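Probable fumarate reductase Ifc3 (Shewanella frigidimarina, PDB 1QO8) catalyses the essentially one-way reduction of fumarate to succinate in vitro, using one FAD and four haems c per subunit, and may take part in electron transport to iron(III). Local coordinates at residues A[311-316]-A[334-339]; A[355-360]-A[499-504]. One frame throughout, in Å; residues are numbered along the deposited sequence.

In the fold
Contact 1 (311-316 with 334-339) closes along the chain before contact 2 (355-360 with 499-504) opens, and both lie in the FAD-binding, flavoprotein-like part of the subunit. Their centres are about 11 Å apart and they touch directly: Tyr311 N lies 3.0 Å from Thr501 OG1, a probable hydrogen bond, and Tyr311 OH packs against Val357 CG2. Contact 1 joins two turns leading into helices 315-321 and 339-346, whereas contact 2 pairs strands 357-364 and 489-505 of a mixed sheet. Each reaches a different part of the same FAD, contact 1 the adenine and its ribose, contact 2 the flavin ring and ribityl chain, so the cofactor spans both.

Contact 1. Residues A[311-316]-A[334-339]; sequences YGMNKE and ITATGD. With FAD (flavin-adenine dinucleotide), chain G.
Two turns, each running into a helix, meet through one backbone hydrogen bond: a type I turn from Tyr311 to Asn314 presents Met313 N to Ala336 O at 2.9 Å, with an N-H...O angle of 158° and the donor 26° out of the carbonyl plane. Ala336, centre of an inverse gamma turn, directs its carbonyl into the opposing turn. The Met313 chain, bent at chi2 and chi3, brings its CE to 3.9 Å from Ile334 CG2, the side chains crossing obliquely. Tyr311 CB rests 3.4 Å from Gly338 CA, a close approach at a glycine with positive phi. The ring leads away from 334-339, and its OH is hydrogen-bonded to Ile354 O. On the FAD side, Asp339 OD2 accepts from FAD N6A at 2.9 Å, while Thr337 OG1 donates to Asp339 OD1 at 3.1 Å from above the carboxylate plane, making Thr337 second-shell to the adenine site. Salt bridges from OD1 to Arg272 and OD2 to Lys152 probably keep the carboxylate ionised. Thr335 CG2 lies 3.2 Å from FAD O2B on the ribose. Asn314 and Gly338 N-cap helices 315-321 and 339-346, and Tyr311 packs on Met317 and Ile318 of the former.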
loop_
_atom_site.group_PDB
_atom_site.type_symbol
_atom_site.label_atom_id
_atom_site.label_comp_id
_atom_site.label_asym_id
_atom_site.label_seq_id
_atom_site.Cartn_x
_atom_site.Cartn_y
_atom_site.Cartn_z
ATOM N N TYR A 311 -12.149 -3.563 -2.604
ATOM C CA TYR A 311 -11.250 -4.697 -2.760
ATOM C C TYR A 311 -11.416 -5.620 -1.545
ATOM O O TYR A 311 -10.685 -6.626 -1.383
ATOM C CB TYR A 311 -9.787 -4.345 -2.961
ATOM C CG TYR A 311 -8.983 -3.575 -1.932
ATOM C CD1 TYR A 311 -8.382 -4.305 -0.880
ATOM C CD2 TYR A 311 -8.822 -2.210 -1.921
ATOM C CE1 TYR A 311 -7.681 -3.668 0.131
ATOM C CE2 TYR A 311 -8.055 -1.564 -0.945
ATOM C CZ TYR A 311 -7.483 -2.314 0.075
ATOM O OH TYR A 311 -6.709 -1.744 1.055
ATOM N N GLY A 312 -12.599 -5.565 -0.889
ATOM C CA GLY A 312 -12.661 -6.331 0.398
ATOM C C GLY A 312 -12.731 -7.794 0.208
ATOM O O GLY A 312 -12.450 -8.535 1.183
ATOM N N MET A 313 -13.070 -8.347 -0.982
ATOM C CA MET A 313 -13.051 -9.810 -1.135
ATOM C C MET A 313 -11.788 -10.281 -1.859
ATOM O O MET A 313 -11.578 -11.470 -2.146
ATOM C CB MET A 313 -14.259 -10.246 -1.992
ATOM C CG MET A 313 -15.592 -9.752 -1.359
ATOM S SD MET A 313 -15.936 -10.901 -0.019
ATOM C CE MET A 313 -16.569 -12.416 -0.706
ATOM N N ASN A 314 -10.834 -9.367 -2.062
ATOM C CA ASN A 314 -9.564 -9.855 -2.680
ATOM C C ASN A 314 -8.682 -10.203 -1.502
ATOM O O ASN A 314 -8.117 -9.333 -0.819
ATOM C CB ASN A 314 -8.959 -8.695 -3.546
ATOM C CG ASN A 314 -7.753 -9.192 -4.360
ATOM O OD1 ASN A 314 -7.647 -9.032 -5.603
ATOM N ND2 ASN A 314 -6.894 -9.908 -3.679
ATOM N N LYS A 315 -8.492 -11.469 -1.235
ATOM C CA LYS A 315 -7.696 -12.002 -0.158
ATOM C C LYS A 315 -6.195 -11.654 -0.215
ATOM O O LYS A 315 -5.578 -11.491 0.867
ATOM C CB LYS A 315 -7.824 -13.541 -0.165
ATOM C CG LYS A 315 -9.261 -13.909 0.417
ATOM C CD LYS A 315 -9.297 -15.439 0.454
ATOM C CE LYS A 315 -10.405 -16.033 1.303
ATOM N NZ LYS A 315 -11.720 -16.064 0.600
ATOM N N GLU A 316 -5.652 -11.560 -1.414
ATOM C CA GLU A 316 -4.212 -11.226 -1.519
ATOM C C GLU A 316 -4.026 -9.752 -1.228
ATOM O O GLU A 316 -3.084 -9.401 -0.503
ATOM C CB GLU A 316 -3.670 -11.529 -2.957
ATOM C CG GLU A 316 -2.264 -10.931 -3.042
ATOM C CD GLU A 316 -1.446 -11.157 -4.295
ATOM O OE1 GLU A 316 -1.741 -12.137 -5.005
ATOM O OE2 GLU A 316 -0.526 -10.344 -4.528
ATOM N N ILE A 334 -19.381 -10.853 -3.853
ATOM C CA ILE A 334 -18.220 -11.496 -4.382
ATOM C C ILE A 334 -17.625 -10.769 -5.618
ATOM O O ILE A 334 -16.458 -10.988 -5.913
ATOM C CB ILE A 334 -18.497 -12.967 -4.791
ATOM C CG1 ILE A 334 -19.593 -12.967 -5.871
ATOM C CG2 ILE A 334 -18.920 -13.745 -3.515
ATOM C CD1 ILE A 334 -19.798 -14.331 -6.501
ATOM N N THR A 335 -18.181 -9.693 -6.097
ATOM C CA THR A 335 -17.657 -8.840 -7.135
ATOM C C THR A 335 -16.535 -7.914 -6.685
ATOM O O THR A 335 -15.788 -7.395 -7.543
ATOM C CB THR A 335 -18.797 -7.931 -7.680
ATOM O OG1 THR A 335 -19.281 -7.207 -6.559
ATOM C CG2 THR A 335 -19.886 -8.759 -8.337
ATOM N N ALA A 336 -16.244 -7.832 -5.337
ATOM C CA ALA A 336 -15.461 -6.692 -4.866
ATOM C C ALA A 336 -14.003 -7.148 -4.694
ATOM O O ALA A 336 -13.471 -7.187 -3.581
ATOM C CB ALA A 336 -15.955 -6.050 -3.539
ATOM N N THR A 337 -13.328 -7.335 -5.855
ATOM C CA THR A 337 -12.037 -7.949 -5.896
ATOM C C THR A 337 -10.905 -6.990 -6.273
ATOM O O THR A 337 -9.807 -7.526 -6.516
ATOM C CB THR A 337 -11.958 -9.268 -6.644
ATOM O OG1 THR A 337 -12.245 -9.068 -8.031
ATOM C CG2 THR A 337 -12.914 -10.306 -5.937
ATOM N N GLY A 338 -11.189 -5.695 -6.245
ATOM C CA GLY A 338 -10.096 -4.703 -6.327
ATOM C C GLY A 338 -9.565 -4.550 -7.786
ATOM O O GLY A 338 -8.507 -3.915 -7.955
ATOM N N ASP A 339 -10.333 -5.016 -8.802
ATOM C CA ASP A 339 -9.760 -5.096 -10.139
ATOM C C ASP A 339 -9.360 -3.702 -10.599
ATOM O O ASP A 339 -8.392 -3.497 -11.358
ATOM C CB ASP A 339 -10.790 -5.649 -11.141
ATOM C CG ASP A 339 -11.154 -7.076 -10.985
ATOM O OD1 ASP A 339 -10.452 -7.836 -10.281
ATOM O OD2 ASP A 339 -12.146 -7.556 -11.598
HETATM P PA FAD G . -20.155 -1.523 -6.350
HETATM O O1A FAD G . -21.599 -1.261 -6.050
HETATM O O2A FAD G . -19.508 -2.576 -5.794
HETATM O O5B FAD G . -20.240 -2.047 -7.829
HETATM C C5B FAD G . -19.041 -2.276 -8.677
HETATM C C4B FAD G . -19.523 -3.028 -10.017
HETATM O O4B FAD G . -18.238 -3.202 -10.792
HETATM C C3B FAD G . -19.955 -4.501 -9.716
HETATM O O3B FAD G . -21.215 -4.901 -10.020
HETATM C C2B FAD G . -18.714 -5.379 -10.119
HETATM O O2B FAD G . -19.034 -6.708 -10.600
HETATM C C1B FAD G . -18.245 -4.599 -11.290
HETATM N N9A FAD G . -16.828 -4.823 -11.604
HETATM C C8A FAD G . -15.780 -5.021 -10.741
HETATM N N7A FAD G . -14.671 -5.307 -11.365
HETATM C C5A FAD G . -14.986 -5.299 -12.721
HETATM C C6A FAD G . -14.224 -5.624 -13.924
HETATM N N6A FAD G . -12.964 -5.961 -13.922
HETATM N N1A FAD G . -14.915 -5.470 -15.081
HETATM C C2A FAD G . -16.263 -5.199 -15.134
HETATM N N3A FAD G . -17.044 -4.907 -14.070
HETATM C C4A FAD G . -16.342 -5.006 -12.909
HETATM N N1 FAD G . -22.579 2.736 2.370
HETATM C C2 FAD G . -23.372 3.743 2.621
HETATM O O2 FAD G . -23.141 4.902 2.502
HETATM N N3 FAD G . -24.706 3.566 3.099
HETATM C C4 FAD G . -25.108 2.244 3.265
HETATM O O4 FAD G . -26.198 2.018 3.709
HETATM C C4X FAD G . -24.177 1.142 3.037
HETATM N N5 FAD G . -24.561 -0.123 3.266
HETATM C C5X FAD G . -23.739 -1.161 2.983
HETATM C C6 FAD G . -24.209 -2.458 3.231
HETATM C C7 FAD G . -23.402 -3.533 2.946
HETATM C C7M FAD G . -23.829 -4.947 3.178
HETATM C C8 FAD G . -22.108 -3.285 2.361
HETATM C C8M FAD G . -21.248 -4.452 1.979
HETATM C C9 FAD G . -21.659 -2.019 2.089
HETATM C C9A FAD G . -22.442 -0.927 2.382
HETATM N N10 FAD G . -22.076 0.418 2.181
HETATM C C10 FAD G . -22.888 1.441 2.488
HETATM C "C1'" FAD G . -20.950 0.747 1.251
HETATM C "C2'" FAD G . -21.523 1.191 -0.137
HETATM O "O2'" FAD G . -22.628 0.240 -0.305
HETATM C "C3'" FAD G . -20.470 0.736 -1.178
HETATM O "O3'" FAD G . -19.208 1.368 -0.932
HETATM C "C4'" FAD G . -20.827 1.466 -2.517
HETATM O "O4'" FAD G . -22.099 0.864 -2.905
HETATM C "C5'" FAD G . -19.749 0.998 -3.559
HETATM O "O5'" FAD G . -20.387 1.410 -4.925
HETATM P P FAD G . -19.623 1.283 -6.256
HETATM O O1P FAD G . -20.580 1.830 -7.290
HETATM O O2P FAD G . -18.402 1.905 -6.000
HETATM O O3P FAD G . -19.325 -0.133 -6.336
#

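Contact 2. Residues A[355-360]-A[499-504]; sequences DWVQAH and HHTMGG. With FAD (flavin-adenine dinucleotide), chain G.
Strands 357-360 and 499-501 run antiparallel, their axes 4.8 Å apart at closest and 175° between directions, with Gln358 facing both His499 and His500. Gln358 N donates to His500 O at 2.9 Å, nearly along the C=O axis (174°). In return Gln358 O accepts two bonds: His499 N, 3.0 Å away, lies in the carbonyl plane, whereas His500 N stands 31° above it. One residue opposed by two is a classic beta bulge, and here it sets consecutive histidines beside the cofactor. Farther along, Gly503 N makes a weak bond to Trp356 O. The Trp356 ring stacks on Tyr537, and its side chain packs against Leu516 of the second subunit.

With CG anti to the backbone N, the extended Gln358 chain lies alongside His499, and its OE1 sits 3.6 Å from His499 CD2, at the ring edge. Its NE2 is bound by Asn538 OD1 and Arg539 O, which fixes the amide's rotation. Met502, bent at chi2 and chi3, folds back so that its CE is 3.5 Å from Gln358 CB. On the other face of the sheet the Val357 and Thr501 side chains lie side by side, Val357 CG2 to Thr501 CG2 4.2 Å.

Both histidines also have CG anti to the backbone N, carrying the His499 ring to the flavin and the His500 ring to the ribityl chain: His499 CE1 lies 3.3 Å from FAD C8, and His500 CE1 meets FAD O3' at 3.0 Å in its ring plane. Ser331 OG holds His499 ND1. By similarity, His499 belongs to the fumarate and succinate sites and His360 to the succinate site.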
loop_
_atom_site.group_PDB
_atom_site.type_symbol
_atom_site.label_atom_id
_atom_site.label_comp_id
_atom_site.label_asym_id
_atom_site.label_seq_id
_atom_site.Cartn_x
_atom_site.Cartn_y
_atom_site.Cartn_z
ATOM N N ASP A 355 -4.226 1.471 1.738
ATOM C CA ASP A 355 -4.269 0.298 2.620
ATOM C C ASP A 355 -5.352 0.426 3.705
ATOM O O ASP A 355 -5.445 -0.515 4.508
ATOM C CB ASP A 355 -2.899 -0.002 3.197
ATOM C CG ASP A 355 -2.158 1.059 3.972
ATOM O OD1 ASP A 355 -2.362 2.253 3.688
ATOM O OD2 ASP A 355 -1.384 0.681 4.872
ATOM N N TRP A 356 -6.249 1.370 3.664
ATOM C CA TRP A 356 -7.172 1.666 4.778
ATOM C C TRP A 356 -8.478 0.864 4.586
ATOM O O TRP A 356 -9.108 1.055 3.531
ATOM C CB TRP A 356 -7.417 3.177 5.019
ATOM C CG TRP A 356 -6.219 3.686 5.787
ATOM C CD1 TRP A 356 -5.080 4.237 5.269
ATOM C CD2 TRP A 356 -6.022 3.633 7.197
ATOM N NE1 TRP A 356 -4.173 4.541 6.259
ATOM C CE2 TRP A 356 -4.730 4.161 7.451
ATOM C CE3 TRP A 356 -6.797 3.148 8.250
ATOM C CZ2 TRP A 356 -4.203 4.223 8.747
ATOM C CZ3 TRP A 356 -6.256 3.190 9.530
ATOM C CH2 TRP A 356 -5.001 3.773 9.764
ATOM N N VAL A 357 -8.650 -0.161 5.409
ATOM C CA VAL A 357 -9.747 -1.119 5.332
ATOM C C VAL A 357 -10.601 -1.111 6.627
ATOM O O VAL A 357 -10.181 -1.079 7.800
ATOM C CB VAL A 357 -9.223 -2.532 5.048
ATOM C CG1 VAL A 357 -10.332 -3.591 4.939
ATOM C CG2 VAL A 357 -8.342 -2.500 3.775
ATOM N N GLN A 358 -11.896 -0.864 6.351
ATOM C CA GLN A 358 -12.904 -0.810 7.430
ATOM C C GLN A 358 -13.562 -2.181 7.511
ATOM O O GLN A 358 -13.901 -2.825 6.509
ATOM C CB GLN A 358 -13.919 0.271 7.273
ATOM C CG GLN A 358 -15.111 0.171 8.270
ATOM C CD GLN A 358 -16.094 1.188 7.734
ATOM O OE1 GLN A 358 -16.829 0.910 6.801
ATOM N NE2 GLN A 358 -16.047 2.379 8.307
ATOM N N ALA A 359 -13.729 -2.552 8.788
ATOM C CA ALA A 359 -14.392 -3.840 9.045
ATOM C C ALA A 359 -15.614 -3.698 9.938
ATOM O O ALA A 359 -15.678 -2.763 10.699
ATOM C CB ALA A 359 -13.432 -4.740 9.831
ATOM N N HIS A 360 -16.331 -4.792 10.140
ATOM C CA HIS A 360 -17.492 -4.767 11.040
ATOM C C HIS A 360 -17.243 -5.915 11.984
ATOM O O HIS A 360 -16.867 -6.992 11.585
ATOM C CB HIS A 360 -18.789 -4.865 10.221
ATOM C CG HIS A 360 -19.993 -4.922 11.110
ATOM N ND1 HIS A 360 -20.884 -3.895 11.260
ATOM C CD2 HIS A 360 -20.462 -5.931 11.890
ATOM C CE1 HIS A 360 -21.836 -4.236 12.121
ATOM N NE2 HIS A 360 -21.611 -5.475 12.441
ATOM N N HIS A 499 -15.640 -4.916 5.254
ATOM C CA HIS A 499 -16.828 -4.240 4.873
ATOM C C HIS A 499 -16.544 -3.156 3.887
ATOM O O HIS A 499 -17.431 -3.039 3.030
ATOM C CB HIS A 499 -17.424 -3.603 6.218
ATOM C CG HIS A 499 -18.737 -2.949 5.918
ATOM N ND1 HIS A 499 -19.812 -3.775 5.634
ATOM C CD2 HIS A 499 -19.187 -1.689 5.866
ATOM C CE1 HIS A 499 -20.907 -3.016 5.385
ATOM N NE2 HIS A 499 -20.523 -1.765 5.465
ATOM N N HIS A 500 -15.474 -2.371 3.938
ATOM C CA HIS A 500 -15.482 -1.266 2.952
ATOM C C HIS A 500 -13.984 -0.982 2.815
ATOM O O HIS A 500 -13.280 -0.944 3.826
ATOM C CB HIS A 500 -16.210 -0.039 3.413
ATOM C CG HIS A 500 -16.226 1.104 2.412
ATOM N ND1 HIS A 500 -17.164 1.239 1.468
ATOM C CD2 HIS A 500 -15.309 2.153 2.259
ATOM C CE1 HIS A 500 -16.955 2.372 0.751
ATOM N NE2 HIS A 500 -15.819 2.898 1.164
ATOM N N THR A 501 -13.465 -0.755 1.604
ATOM C CA THR A 501 -12.090 -0.284 1.508
ATOM C C THR A 501 -12.022 1.171 1.129
ATOM O O THR A 501 -12.219 1.490 -0.036
ATOM C CB THR A 501 -11.322 -1.150 0.459
ATOM O OG1 THR A 501 -12.005 -1.120 -0.799
ATOM C CG2 THR A 501 -11.382 -2.578 0.920
ATOM N N MET A 502 -11.801 2.070 2.082
ATOM C CA MET A 502 -11.720 3.478 1.868
ATOM C C MET A 502 -10.568 3.818 0.914
ATOM O O MET A 502 -10.726 4.863 0.253
ATOM C CB MET A 502 -11.316 4.310 3.151
ATOM C CG MET A 502 -12.407 4.383 4.263
ATOM S SD MET A 502 -12.871 2.896 5.160
ATOM C CE MET A 502 -11.429 2.489 6.142
ATOM N N GLY A 503 -9.458 3.102 0.910
ATOM C CA GLY A 503 -8.389 3.514 0.040
ATOM C C GLY A 503 -8.701 3.098 -1.409
ATOM O O GLY A 503 -9.605 2.249 -1.635
ATOM N N GLY A 504 -8.003 3.704 -2.344
ATOM C CA GLY A 504 -8.193 3.260 -3.740
ATOM C C GLY A 504 -7.334 4.178 -4.640
ATOM O O GLY A 504 -6.390 4.797 -4.184
HETATM P PA FAD G . -20.155 -1.523 -6.350
HETATM O O1A FAD G . -21.599 -1.261 -6.050
HETATM O O2A FAD G . -19.508 -2.576 -5.794
HETATM O O5B FAD G . -20.240 -2.047 -7.829
HETATM C C5B FAD G . -19.041 -2.276 -8.677
HETATM C C4B FAD G . -19.523 -3.028 -10.017
HETATM O O4B FAD G . -18.238 -3.202 -10.792
HETATM C C3B FAD G . -19.955 -4.501 -9.716
HETATM O O3B FAD G . -21.215 -4.901 -10.020
HETATM C C2B FAD G . -18.714 -5.379 -10.119
HETATM O O2B FAD G . -19.034 -6.708 -10.600
HETATM C C1B FAD G . -18.245 -4.599 -11.290
HETATM N N9A FAD G . -16.828 -4.823 -11.604
HETATM C C8A FAD G . -15.780 -5.021 -10.741
HETATM N N7A FAD G . -14.671 -5.307 -11.365
HETATM C C5A FAD G . -14.986 -5.299 -12.721
HETATM C C6A FAD G . -14.224 -5.624 -13.924
HETATM N N6A FAD G . -12.964 -5.961 -13.922
HETATM N N1A FAD G . -14.915 -5.470 -15.081
HETATM C C2A FAD G . -16.263 -5.199 -15.134
HETATM N N3A FAD G . -17.044 -4.907 -14.070
HETATM C C4A FAD G . -16.342 -5.006 -12.909
HETATM N N1 FAD G . -22.579 2.736 2.370
HETATM C C2 FAD G . -23.372 3.743 2.621
HETATM O O2 FAD G . -23.141 4.902 2.502
HETATM N N3 FAD G . -24.706 3.566 3.099
HETATM C C4 FAD G . -25.108 2.244 3.265
HETATM O O4 FAD G . -26.198 2.018 3.709
HETATM C C4X FAD G . -24.177 1.142 3.037
HETATM N N5 FAD G . -24.561 -0.123 3.266
HETATM C C5X FAD G . -23.739 -1.161 2.983
HETATM C C6 FAD G . -24.209 -2.458 3.231
HETATM C C7 FAD G . -23.402 -3.533 2.946
HETATM C C7M FAD G . -23.829 -4.947 3.178
HETATM C C8 FAD G . -22.108 -3.285 2.361
HETATM C C8M FAD G . -21.248 -4.452 1.979
HETATM C C9 FAD G . -21.659 -2.019 2.089
HETATM C C9A FAD G . -22.442 -0.927 2.382
HETATM N N10 FAD G . -22.076 0.418 2.181
HETATM C C10 FAD G . -22.888 1.441 2.488
HETATM C "C1'" FAD G . -20.950 0.747 1.251
HETATM C "C2'" FAD G . -21.523 1.191 -0.137
HETATM O "O2'" FAD G . -22.628 0.240 -0.305
HETATM C "C3'" FAD G . -20.470 0.736 -1.178
HETATM O "O3'" FAD G . -19.208 1.368 -0.932
HETATM C "C4'" FAD G . -20.827 1.466 -2.517
HETATM O "O4'" FAD G . -22.099 0.864 -2.905
HETATM C "C5'" FAD G . -19.749 0.998 -3.559
HETATM O "O5'" FAD G . -20.387 1.410 -4.925
HETATM P P FAD G . -19.623 1.283 -6.256
HETATM O O1P FAD G . -20.580 1.830 -7.290
HETATM O O2P FAD G . -18.402 1.905 -6.000
HETATM O O3P FAD G . -19.325 -0.133 -6.336
#